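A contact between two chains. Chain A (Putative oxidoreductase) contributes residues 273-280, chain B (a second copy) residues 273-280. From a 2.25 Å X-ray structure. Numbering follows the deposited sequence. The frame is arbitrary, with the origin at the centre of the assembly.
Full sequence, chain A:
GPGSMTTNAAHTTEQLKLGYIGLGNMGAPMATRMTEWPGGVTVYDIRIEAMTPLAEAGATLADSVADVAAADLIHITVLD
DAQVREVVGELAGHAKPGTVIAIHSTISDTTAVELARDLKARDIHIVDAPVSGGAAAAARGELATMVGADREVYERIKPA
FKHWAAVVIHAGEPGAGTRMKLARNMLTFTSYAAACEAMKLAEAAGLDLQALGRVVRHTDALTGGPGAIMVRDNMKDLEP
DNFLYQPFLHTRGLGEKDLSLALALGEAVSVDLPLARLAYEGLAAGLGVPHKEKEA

Chain A (273-280) LPLARLAY
Chain B (273-280) LPLARLAY

Each stretch is one N-cap residue, Leu273(A) or Leu273(B), followed by the first two turns of an α-helix, 274-280, which continues later in the chain. The cap residues lie outside the helical region, with phi/psi -129/67 in Leu273(A) and -122/64 in Leu273(B). From 274 onward the angles are helical, with phi between -73 and -56° and psi between -48 and -30°. The i to i+4 hydrogen bonds confirm the assignment: in chain A, Arg277(A) N donates to Leu273(A) O at 3.0 Å, Leu278(A) N to Pro274(A) O at 3.0 Å, Ala279(A) N to Leu275(A) O at 2.9 Å and Tyr280(A) N to Ala276(A) O at 2.8 Å. Chain B repeats this ladder to within 0.1 Å. Proline suits the first helical position, since it has no amide hydrogen to donate and the first turn requires none.

The helices run antiparallel, with 178° between their N-to-C directions and a closest axial approach of 10.1 Å. The register is centred on the leucine pair at 275, where Leu275(A) CA and Leu275(B) CA lie 6.6 Å apart. Reversed direction about this point sets Leu278(A) beside Pro274(B) and Leu275(B), and Leu278(B) beside Pro274(A) and Leu275(A), so the contacts come in reciprocal pairs, apart from the two in which a leucine meets its own copy.

Leu275(A) and Leu275(B) have their CA-to-CB bonds sideways to the partner, yet their ends come nearer. With chi1/chi2 of -74/160° (m, t) in Leu275(A) and -79/168° (m, t) in Leu275(B), the CD2 methyls meet, Leu275(A) CD2 to Leu275(B) CD2 being 4.0 Å. Both residues are buried, and Leu275(B) CD2 also reaches the backbone at Leu275(A) O, 3.7 Å away.

The CA-to-CB bonds of Leu278(A) and Leu278(B) point toward the partner. Chi1 is -142° in Leu278(A), between wells, and -158° (t) in Leu278(B); chi2 is p in both, at 64° and 53°. Leu278(B) CD2 approaches Pro274(A) CB at 3.7 Å and Pro274(A) O at 3.5 Å, while Leu278(A) CD2 lies 3.8 Å from Pro274(B) CB and 3.5 Å from Pro274(B) C. The methyl thus rests on both the proline ring and its adjoining backbone. In both Pro274(A) and Pro274(B) the CA-to-CB bond points toward the partner, and the ring pucker is C-gamma endo. The same methyls meet Leu275(A) and Leu275(B): Leu275(A) CD2 to Leu278(B) CD2 is 4.0 Å, and Leu278(A) CD2 to Leu275(B) CD2 is 3.8 Å. Leu278(A) CD2 and Leu278(B) CD2 are themselves 4.2 Å apart, completing a cluster of four leucines.

Ala279(A) and Ala279(B) flank this cluster through their backbones, with Ala279(A) N 4.2 Å from Leu275(B) CD2 and Ala279(B) N 4.2 Å from Leu275(A) CD2. The CA-to-CB bonds of Ala276(A) and Ala276(B) point away, and Arg277(A), Arg277(B), Tyr280(A) and Tyr280(B) make no contact across the stretches; the Arg277(B) side chain is modelled only to CB.

No hydrogen bond crosses between the stretches. The 340 Å² buried, both sides summed, reflects van der Waals packing and the exclusion of water from aliphatic groups.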

ATOM      1  N   LEU A 273       5.000  20.104  -2.604  1.00 28.25           N
ATOM      2  CA  LEU A 273       4.884  18.651  -2.779  1.00 27.40           C
ATOM      3  C   LEU A 273       6.249  18.013  -3.064  1.00 27.30           C
ATOM      4  O   LEU A 273       6.478  17.485  -4.156  1.00 27.29           O
ATOM      5  CB  LEU A 273       3.907  18.342  -3.919  1.00 27.11           C
ATOM      6  CG  LEU A 273       2.474  18.861  -3.756  1.00 26.81           C
ATOM      7  CD1 LEU A 273       1.672  18.645  -5.037  1.00 26.31           C
ATOM      8  CD2 LEU A 273       1.788  18.195  -2.577  1.00 25.99           C
ATOM      9  N   PRO A 274       7.159  18.041  -2.075  1.00 27.21           N
ATOM     10  CA  PRO A 274       8.540  17.641  -2.352  1.00 27.22           C
ATOM     11  C   PRO A 274       8.767  16.137  -2.565  1.00 26.73           C
ATOM     12  O   PRO A 274       9.683  15.773  -3.302  1.00 26.61           O
ATOM     13  CB  PRO A 274       9.303  18.142  -1.123  1.00 27.58           C
ATOM     14  CG  PRO A 274       8.297  18.130  -0.027  1.00 27.53           C
ATOM     15  CD  PRO A 274       6.973  18.448  -0.669  1.00 27.27           C
ATOM     16  N   LEU A 275       7.969  15.276  -1.932  1.00 26.24           N
ATOM     17  CA  LEU A 275       8.081  13.831  -2.182  1.00 25.89           C
ATOM     18  C   LEU A 275       7.627  13.501  -3.597  1.00 25.73           C
ATOM     19  O   LEU A 275       8.299  12.758  -4.312  1.00 25.67           O
ATOM     20  CB  LEU A 275       7.266  13.013  -1.178  1.00 25.60           C
ATOM     21  CG  LEU A 275       7.851  12.918   0.228  1.00 26.02           C
ATOM     22  CD1 LEU A 275       6.775  12.522   1.231  1.00 25.98           C
ATOM     23  CD2 LEU A 275       9.024  11.939   0.259  1.00 26.48           C
ATOM     24  N   ALA A 276       6.484  14.057  -3.992  1.00 25.69           N
ATOM     25  CA  ALA A 276       5.970  13.907  -5.354  1.00 25.82           C
ATOM     26  C   ALA A 276       6.978  14.400  -6.392  1.00 26.48           C
ATOM     27  O   ALA A 276       7.175  13.766  -7.428  1.00 26.49           O
ATOM     28  CB  ALA A 276       4.661  14.663  -5.507  1.00 25.76           C
ATOM     29  N   ARG A 277       7.608  15.533  -6.097  1.00 27.19           N
ATOM     30  CA  ARG A 277       8.569  16.171  -6.996  1.00 28.13           C
ATOM     31  C   ARG A 277       9.799  15.281  -7.198  1.00 28.10           C
ATOM     32  O   ARG A 277      10.240  15.060  -8.327  1.00 28.12           O
ATOM     33  CB  ARG A 277       8.962  17.539  -6.418  1.00 28.80           C
ATOM     34  CG  ARG A 277      10.113  18.260  -7.103  1.00 30.57           C
ATOM     35  CD  ARG A 277       9.750  18.719  -8.500  1.00 32.70           C
ATOM     36  NE  ARG A 277       8.654  19.691  -8.514  1.00 34.08           N
ATOM     37  CZ  ARG A 277       8.115  20.195  -9.623  1.00 35.27           C
ATOM     38  NH1 ARG A 277       8.568  19.825 -10.820  1.00 35.59           N
ATOM     39  NH2 ARG A 277       7.118  21.074  -9.540  1.00 35.56           N
ATOM     40  N   LEU A 278      10.337  14.776  -6.093  1.00 28.04           N
ATOM     41  CA  LEU A 278      11.440  13.818  -6.121  1.00 28.11           C
ATOM     42  C   LEU A 278      11.052  12.561  -6.908  1.00 27.65           C
ATOM     43  O   LEU A 278      11.810  12.093  -7.760  1.00 27.66           O
ATOM     44  CB  LEU A 278      11.842  13.432  -4.693  1.00 28.13           C
ATOM     45  CG  LEU A 278      13.333  13.234  -4.423  1.00 29.07           C
ATOM     46  CD1 LEU A 278      14.098  14.538  -4.631  1.00 30.02           C
ATOM     47  CD2 LEU A 278      13.543  12.709  -3.008  1.00 28.88           C
ATOM     48  N   ALA A 279       9.870  12.021  -6.609  1.00 27.12           N
ATOM     49  CA  ALA A 279       9.349  10.843  -7.305  1.00 26.75           C
ATOM     50  C   ALA A 279       9.241  11.090  -8.807  1.00 26.88           C
ATOM     51  O   ALA A 279       9.655  10.253  -9.607  1.00 26.94           O
ATOM     52  CB  ALA A 279       7.989  10.451  -6.741  1.00 26.36           C
ATOM     53  N   TYR A 280       8.685  12.243  -9.178  1.00 26.84           N
ATOM     54  CA  TYR A 280       8.536  12.617 -10.584  1.00 27.13           C
ATOM     55  C   TYR A 280       9.878  12.585 -11.313  1.00 27.30           C
ATOM     56  O   TYR A 280       9.973  12.064 -12.427  1.00 27.40           O
ATOM     57  CB  TYR A 280       7.900  14.009 -10.705  1.00 27.38           C
ATOM     58  CG  TYR A 280       7.820  14.536 -12.123  1.00 28.25           C
ATOM     59  CD1 TYR A 280       6.879  14.037 -13.020  1.00 28.51           C
ATOM     60  CD2 TYR A 280       8.682  15.538 -12.566  1.00 29.48           C
ATOM     61  CE1 TYR A 280       6.796  14.517 -14.320  1.00 29.22           C
ATOM     62  CE2 TYR A 280       8.610  16.025 -13.870  1.00 30.19           C
ATOM     63  CZ  TYR A 280       7.662  15.509 -14.741  1.00 30.20           C
ATOM     64  OH  TYR A 280       7.578  15.978 -16.031  1.00 30.78           O
TER
ATOM     65  N   LEU B 273      19.521   7.249  -0.815  1.00 29.90           N
ATOM     66  CA  LEU B 273      18.117   7.032  -0.449  1.00 29.03           C
ATOM     67  C   LEU B 273      17.393   8.367  -0.237  1.00 28.73           C
ATOM     68  O   LEU B 273      16.944   8.667   0.873  1.00 28.60           O
ATOM     69  CB  LEU B 273      18.039   6.186   0.826  1.00 28.86           C
ATOM     70  CG  LEU B 273      18.687   4.802   0.775  1.00 28.58           C
ATOM     71  CD1 LEU B 273      18.701   4.172   2.164  1.00 28.17           C
ATOM     72  CD2 LEU B 273      17.968   3.906  -0.225  1.00 27.52           C
ATOM     73  N   PRO B 274      17.265   9.172  -1.309  1.00 28.30           N
ATOM     74  CA  PRO B 274      16.736  10.530  -1.168  1.00 28.13           C
ATOM     75  C   PRO B 274      15.261  10.627  -0.754  1.00 27.59           C
ATOM     76  O   PRO B 274      14.914  11.527   0.013  1.00 27.82           O
ATOM     77  CB  PRO B 274      16.965  11.143  -2.557  1.00 28.27           C
ATOM     78  CG  PRO B 274      17.025   9.979  -3.484  1.00 28.13           C
ATOM     79  CD  PRO B 274      17.671   8.885  -2.697  1.00 28.34           C
ATOM     80  N   LEU B 275      14.404   9.733  -1.247  1.00 26.98           N
ATOM     81  CA  LEU B 275      12.999   9.723  -0.809  1.00 26.51           C
ATOM     82  C   LEU B 275      12.909   9.424   0.688  1.00 26.37           C
ATOM     83  O   LEU B 275      12.140  10.061   1.409  1.00 26.19           O
ATOM     84  CB  LEU B 275      12.162   8.705  -1.594  1.00 26.22           C
ATOM     85  CG  LEU B 275      11.703   9.099  -3.000  1.00 26.07           C
ATOM     86  CD1 LEU B 275      11.160   7.877  -3.742  1.00 25.92           C
ATOM     87  CD2 LEU B 275      10.653  10.198  -2.942  1.00 25.59           C
ATOM     88  N   ALA B 276      13.709   8.464   1.148  1.00 26.32           N
ATOM     89  CA  ALA B 276      13.759   8.098   2.564  1.00 26.44           C
ATOM     90  C   ALA B 276      14.274   9.235   3.452  1.00 26.76           C
ATOM     91  O   ALA B 276      13.763   9.438   4.554  1.00 26.70           O
ATOM     92  CB  ALA B 276      14.610   6.849   2.759  1.00 26.49           C
ATOM     93  N   ARG B 277      15.279   9.970   2.976  1.00 27.10           N
ATOM     94  CA  ARG B 277      15.811  11.118   3.717  1.00 27.61           C
ATOM     95  C   ARG B 277      14.723  12.168   3.925  1.00 27.72           C
ATOM     96  O   ARG B 277      14.529  12.661   5.033  1.00 27.84           O
ATOM     97  CB  ARG B 277      16.999  11.743   2.979  1.00 27.81           C
ATOM     98  N   LEU B 278      14.012  12.487   2.849  1.00 27.83           N
ATOM     99  CA  LEU B 278      12.920  13.456   2.891  1.00 28.11           C
ATOM    100  C   LEU B 278      11.778  12.967   3.789  1.00 28.05           C
ATOM    101  O   LEU B 278      11.200  13.750   4.544  1.00 28.27           O
ATOM    102  CB  LEU B 278      12.411  13.723   1.470  1.00 27.97           C
ATOM    103  CG  LEU B 278      11.649  15.017   1.191  1.00 28.50           C
ATOM    104  CD1 LEU B 278      12.428  16.242   1.665  1.00 29.26           C
ATOM    105  CD2 LEU B 278      11.344  15.114  -0.301  1.00 27.94           C
ATOM    106  N   ALA B 279      11.468  11.675   3.713  1.00 27.95           N
ATOM    107  CA  ALA B 279      10.450  11.073   4.574  1.00 27.93           C
ATOM    108  C   ALA B 279      10.841  11.196   6.044  1.00 28.35           C
ATOM    109  O   ALA B 279      10.022  11.581   6.882  1.00 28.52           O
ATOM    110  CB  ALA B 279      10.241   9.608   4.205  1.00 27.73           C
ATOM    111  N   TYR B 280      12.100  10.880   6.340  1.00 28.53           N
ATOM    112  CA  TYR B 280      12.641  10.973   7.694  1.00 28.87           C
ATOM    113  C   TYR B 280      12.502  12.377   8.297  1.00 28.99           C
ATOM    114  O   TYR B 280      12.108  12.516   9.455  1.00 29.06           O
ATOM    115  CB  TYR B 280      14.112  10.540   7.694  1.00 29.19           C
ATOM    116  CG  TYR B 280      14.796  10.636   9.039  1.00 30.04           C
ATOM    117  CD1 TYR B 280      14.499   9.736  10.057  1.00 30.35           C
ATOM    118  CD2 TYR B 280      15.748  11.620   9.288  1.00 31.06           C
ATOM    119  CE1 TYR B 280      15.125   9.816  11.290  1.00 30.79           C
ATOM    120  CE2 TYR B 280      16.382  11.707  10.523  1.00 31.76           C
ATOM    121  CZ  TYR B 280      16.064  10.800  11.519  1.00 31.44           C
ATOM    122  OH  TYR B 280      16.684  10.874  12.744  1.00 32.10           O
TER